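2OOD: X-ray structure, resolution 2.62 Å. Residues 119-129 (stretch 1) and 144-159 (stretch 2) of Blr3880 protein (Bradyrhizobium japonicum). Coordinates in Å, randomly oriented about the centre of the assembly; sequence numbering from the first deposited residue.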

# COMPACT_ATOMS: atom_id res chain seq x y z
N GLY A 119 -0.52 17.29 -19.57
CA GLY A 119 -0.86 16.72 -18.28
C GLY A 119 -2.22 16.05 -18.37
O GLY A 119 -2.39 14.92 -17.94
N VAL A 120 -3.19 16.75 -18.94
CA VAL A 120 -4.54 16.21 -19.09
C VAL A 120 -4.51 14.88 -19.83
O VAL A 120 -5.27 13.97 -19.52
N LYS A 121 -3.62 14.78 -20.81
CA LYS A 121 -3.48 13.57 -21.60
C LYS A 121 -2.95 12.44 -20.72
O LYS A 121 -3.51 11.34 -20.69
N ARG A 122 -1.87 12.71 -20.00
CA ARG A 122 -1.27 11.71 -19.12
C ARG A 122 -2.17 11.37 -17.94
O ARG A 122 -2.19 10.23 -17.47
N PHE A 123 -2.90 12.37 -17.47
CA PHE A 123 -3.82 12.19 -16.36
C PHE A 123 -4.89 11.17 -16.73
O PHE A 123 -5.11 10.20 -16.00
N LEU A 124 -5.55 11.38 -17.86
CA LEU A 124 -6.60 10.48 -18.32
C LEU A 124 -6.08 9.10 -18.74
O LEU A 124 -6.77 8.10 -18.58
N ASP A 125 -4.86 9.05 -19.27
CA ASP A 125 -4.29 7.75 -19.66
C ASP A 125 -4.05 6.93 -18.40
O ASP A 125 -4.39 5.75 -18.34
N ALA A 126 -3.45 7.55 -17.38
CA ALA A 126 -3.17 6.86 -16.13
C ALA A 126 -4.45 6.34 -15.49
O ALA A 126 -4.48 5.24 -14.95
N LEU A 127 -5.51 7.14 -15.56
CA LEU A 127 -6.80 6.75 -15.00
C LEU A 127 -7.41 5.54 -15.71
O LEU A 127 -7.98 4.67 -15.07
N LEU A 128 -7.29 5.50 -17.03
CA LEU A 128 -7.85 4.40 -17.80
C LEU A 128 -7.06 3.11 -17.60
O LEU A 128 -7.64 2.03 -17.48
N ALA A 129 -5.74 3.23 -17.56
CA ALA A 129 -4.89 2.07 -17.37
C ALA A 129 -5.06 1.57 -15.94
O ALA A 129 -4.62 0.48 -15.60
N VAL A 144 -7.36 27.56 -17.85
CA VAL A 144 -6.69 26.74 -18.87
C VAL A 144 -6.78 25.24 -18.57
O VAL A 144 -7.36 24.47 -19.35
N ALA A 145 -6.21 24.83 -17.44
CA ALA A 145 -6.22 23.43 -17.04
C ALA A 145 -7.62 22.84 -17.07
O ALA A 145 -7.81 21.70 -17.50
N THR A 146 -8.62 23.61 -16.63
CA THR A 146 -9.99 23.12 -16.64
C THR A 146 -10.53 22.94 -18.06
O THR A 146 -11.23 21.95 -18.34
N GLU A 147 -10.23 23.88 -18.94
CA GLU A 147 -10.70 23.81 -20.32
C GLU A 147 -10.11 22.58 -21.01
O GLU A 147 -10.83 21.80 -21.62
N GLU A 148 -8.79 22.42 -20.90
CA GLU A 148 -8.13 21.28 -21.53
C GLU A 148 -8.64 19.94 -21.01
O GLU A 148 -8.68 18.97 -21.75
N LEU A 149 -9.03 19.89 -19.73
CA LEU A 149 -9.53 18.65 -19.14
C LEU A 149 -10.90 18.27 -19.67
O LEU A 149 -11.14 17.12 -20.05
N PHE A 150 -11.82 19.23 -19.70
CA PHE A 150 -13.15 18.95 -20.20
C PHE A 150 -13.13 18.53 -21.67
O PHE A 150 -13.85 17.62 -22.08
N GLU A 151 -12.30 19.20 -22.46
CA GLU A 151 -12.22 18.90 -23.88
C GLU A 151 -11.62 17.55 -24.22
O GLU A 151 -12.11 16.86 -25.12
N GLU A 152 -10.56 17.15 -23.52
CA GLU A 152 -9.95 15.85 -23.78
C GLU A 152 -10.89 14.77 -23.25
O GLU A 152 -10.88 13.63 -23.72
N ALA A 153 -11.72 15.13 -22.28
CA ALA A 153 -12.67 14.19 -21.71
C ALA A 153 -13.76 13.94 -22.74
O ALA A 153 -14.31 12.85 -22.83
N SER A 154 -14.06 14.97 -23.52
CA SER A 154 -15.07 14.86 -24.56
C SER A 154 -14.63 13.93 -25.69
O SER A 154 -15.42 13.10 -26.16
N ARG A 155 -13.39 14.06 -26.14
CA ARG A 155 -12.88 13.22 -27.22
C ARG A 155 -12.97 11.74 -26.86
O ARG A 155 -13.19 10.89 -27.74
N ARG A 156 -12.81 11.44 -25.57
CA ARG A 156 -12.89 10.06 -25.12
C ARG A 156 -14.31 9.79 -24.65
O ARG A 156 -14.69 8.65 -24.37
N ASN A 157 -15.10 10.85 -24.58
CA ASN A 157 -16.49 10.81 -24.15
C ASN A 157 -16.68 10.13 -22.80
O ASN A 157 -17.46 9.18 -22.66
N MSE A 158 -15.96 10.64 -21.80
CA MSE A 158 -16.03 10.11 -20.45
C MSE A 158 -16.82 11.05 -19.56
O MSE A 158 -16.75 12.27 -19.73
N ARG A 159 -17.57 10.50 -18.61
CA ARG A 159 -18.32 11.34 -17.70
C ARG A 159 -17.30 11.80 -16.67
O ARG A 159 -16.58 10.99 -16.08

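Stretch 1 and most of stretch 2 belong to two helices that begin earlier in the chain; their axes approach to 9.5 Å and their N-to-C directions are 49° apart. The contact buries 495 Å², both sides summed, and the backbones lie nearest at Val 120 and Leu 149, whose CA atoms are 5.6 Å apart.

Gly 119 has no side chain and takes no part. Val 120 packs closely against stretch 2. Its CA-to-CB bond points toward stretch 2, chi1 is t (170°), and the side chain sits as a knob among Ala 145, Glu 148, Leu 149 and Glu 152. Val 120 CG1 lies 3.5 Å from both Glu 148 O and Glu 152 CB, while Val 120 CG2 is 3.7 Å from Leu 149 N, so the two methyls rest against backbone as well as side chains.

Lys 121 points sideways and contributes chiefly through its carbonyl: Arg 156 NH2 donates a weak hydrogen bond to Lys 121 O (3.4 Å, 133°). Within its own helix, Lys 121 NZ forms a salt bridge with Asp 125 OD2 at 2.8 Å. Arg 122 points away. Phe 123 starts sideways with chi1 t (175°), and its end comes nearer, with Phe 123 CD2 4.2 Å from Leu 149 CD1; Leu 149, chi1 t and chi2 p, likewise starts sideways and ends nearer.

Leu 124 (m, t) points toward stretch 2 and has 78 Å² covered. Leu 124 CD1 is 3.4 Å from Glu 152 CG and 3.4 Å from Met 158 CE, the latter reaching in from beyond the helix as selenomethionine (m, t, m). Leu 124 CB lies over one face of the Arg 156 guanidinium, 3.7 Å from Arg 156 CZ.

Asp 125, chi1 m, starts sideways but its end turns in. Asp 125 OD1 accepts hydrogen bonds from Arg 156 NH1 (2.7 Å, 147°) and Arg 156 NH2 (2.9 Å, 134°) in a salt bridge at the guanidinium edge. Arg 156, with chi1 m and chi2 and chi3 t, extends as a knob among Lys 121, Leu 124, Asp 125 and Leu 128. Its position is braced within stretch 2 by a salt bridge from Arg 156 NE to Glu 152 OE2 (2.8 Å), linking carboxylates from both helices through one guanidinium.

Ala 126 is out of reach, and Leu 127 points toward stretch 2 without touching it. Leu 128 (m, t) closes the contact: Leu 128 CD1 is 3.4 Å from Arg 156 NH1 near the guanidinium plane, and Leu 128 CD2 is 4.1 Å from Met 158 SE. Ala 129 makes no contact.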

# COMPACT_ATOMS: atom_id res chain seq x y z
CB VAL A 120 -5.45 17.17 -19.87
CG1 VAL A 120 -6.76 16.46 -20.21
CG2 VAL A 120 -5.72 18.41 -19.04
CB LYS A 121 -2.52 13.82 -22.76
CG LYS A 121 -2.32 12.63 -23.68
CD LYS A 121 -0.92 12.63 -24.27
CE LYS A 121 -0.72 11.48 -25.25
NZ LYS A 121 -1.11 10.15 -24.68
CB ARG A 122 0.08 12.21 -18.63
CG ARG A 122 1.12 12.28 -19.72
CD ARG A 122 2.27 13.14 -19.30
NE ARG A 122 3.34 13.13 -20.28
CZ ARG A 122 4.09 12.07 -20.58
NH1 ARG A 122 3.87 10.91 -19.97
NH2 ARG A 122 5.05 12.17 -21.48
CB PHE A 123 -4.46 13.54 -16.03
CG PHE A 123 -5.52 13.48 -14.97
CD1 PHE A 123 -5.19 13.29 -13.64
CD2 PHE A 123 -6.86 13.67 -15.30
CE1 PHE A 123 -6.18 13.28 -12.65
CE2 PHE A 123 -7.85 13.66 -14.33
CZ PHE A 123 -7.51 13.47 -13.00
CB LEU A 124 -7.40 11.12 -19.45
CG LEU A 124 -8.27 12.31 -19.02
CD1 LEU A 124 -8.86 13.01 -20.22
CD2 LEU A 124 -9.37 11.82 -18.10
CB ASP A 125 -2.96 7.92 -20.41
CG ASP A 125 -3.13 8.49 -21.81
OD1 ASP A 125 -4.28 8.61 -22.29
OD2 ASP A 125 -2.10 8.81 -22.43
CB ALA A 126 -2.46 7.80 -15.17
CB LEU A 127 -7.78 7.92 -15.07
CG LEU A 127 -7.65 8.99 -13.99
CD1 LEU A 127 -8.71 10.06 -14.21
CD2 LEU A 127 -7.81 8.36 -12.62
CB LEU A 128 -7.89 4.77 -19.29
CG LEU A 128 -8.88 5.88 -19.66
CD1 LEU A 128 -8.66 6.25 -21.11
CD2 LEU A 128 -10.31 5.43 -19.43
CB ALA A 129 -3.45 2.44 -17.61
CB VAL A 144 -5.20 27.13 -19.00
CG1 VAL A 144 -4.51 26.25 -20.03
CG2 VAL A 144 -5.08 28.58 -19.38
CB ALA A 145 -5.63 23.30 -15.65
CB THR A 146 -10.94 24.07 -15.87
OG1 THR A 146 -10.59 24.08 -14.49
CG2 THR A 146 -12.39 23.61 -16.02
CB GLU A 147 -10.33 25.07 -21.09
CG GLU A 147 -10.90 26.35 -20.51
CD GLU A 147 -10.27 27.59 -21.12
OE1 GLU A 147 -9.17 27.47 -21.69
OE2 GLU A 147 -10.88 28.69 -21.03
CB GLU A 148 -6.61 21.37 -21.33
CG GLU A 148 -5.94 22.48 -22.11
CD GLU A 148 -6.26 22.43 -23.60
OE1 GLU A 148 -6.20 21.34 -24.19
OE2 GLU A 148 -6.57 23.50 -24.18
CB LEU A 149 -9.59 18.76 -17.61
CG LEU A 149 -10.31 17.58 -16.93
CD1 LEU A 149 -9.51 16.31 -17.12
CD2 LEU A 149 -10.51 17.87 -15.47
CB PHE A 150 -14.04 20.19 -20.05
CG PHE A 150 -14.66 20.33 -18.70
CD1 PHE A 150 -15.46 19.31 -18.17
CD2 PHE A 150 -14.50 21.50 -17.96
CE1 PHE A 150 -16.08 19.46 -16.94
CE2 PHE A 150 -15.12 21.66 -16.72
CZ PHE A 150 -15.92 20.64 -16.21
CB GLU A 151 -11.50 20.05 -24.59
CG GLU A 151 -12.48 21.16 -24.98
CD GLU A 151 -11.83 22.51 -25.15
OE1 GLU A 151 -10.74 22.59 -25.75
OE2 GLU A 151 -12.42 23.51 -24.68
CB GLU A 152 -8.59 15.74 -23.09
CG GLU A 152 -7.94 14.38 -23.22
CD GLU A 152 -7.74 13.96 -24.66
OE1 GLU A 152 -7.94 14.79 -25.56
OE2 GLU A 152 -7.37 12.79 -24.90
CB ALA A 153 -13.27 14.74 -20.42
CB SER A 154 -15.38 16.24 -25.14
OG SER A 154 -15.98 17.06 -24.16
CB ARG A 155 -11.43 13.58 -27.54
CG ARG A 155 -11.22 15.03 -27.92
CD ARG A 155 -9.77 15.32 -28.22
NE ARG A 155 -9.56 16.76 -28.34
CZ ARG A 155 -9.14 17.54 -27.34
NH1 ARG A 155 -8.89 17.02 -26.15
NH2 ARG A 155 -9.00 18.85 -27.54
CB ARG A 156 -11.89 9.82 -23.99
CG ARG A 156 -10.54 10.45 -24.23
CD ARG A 156 -9.44 9.78 -23.44
NE ARG A 156 -8.20 10.56 -23.45
CZ ARG A 156 -7.04 10.12 -22.99
NH1 ARG A 156 -6.94 8.91 -22.47
NH2 ARG A 156 -5.96 10.90 -23.03
CB ASN A 157 -17.36 10.13 -25.21
CG ASN A 157 -18.82 10.52 -25.09
OD1 ASN A 157 -19.14 11.57 -24.54
ND2 ASN A 157 -19.71 9.68 -25.61
CB MSE A 158 -14.63 9.96 -19.88
CG MSE A 158 -13.71 9.08 -20.68
SE MSE A 158 -11.89 9.14 -19.97
CE MSE A 158 -11.25 10.75 -20.86
CB ARG A 159 -19.45 10.58 -17.02
CG ARG A 159 -20.25 11.45 -16.07
CD ARG A 159 -21.58 10.82 -15.75
NE ARG A 159 -22.49 10.84 -16.89
CZ ARG A 159 -22.91 11.94 -17.51
NH1 ARG A 159 -22.51 13.14 -17.09
NH2 ARG A 159 -23.75 11.85 -18.53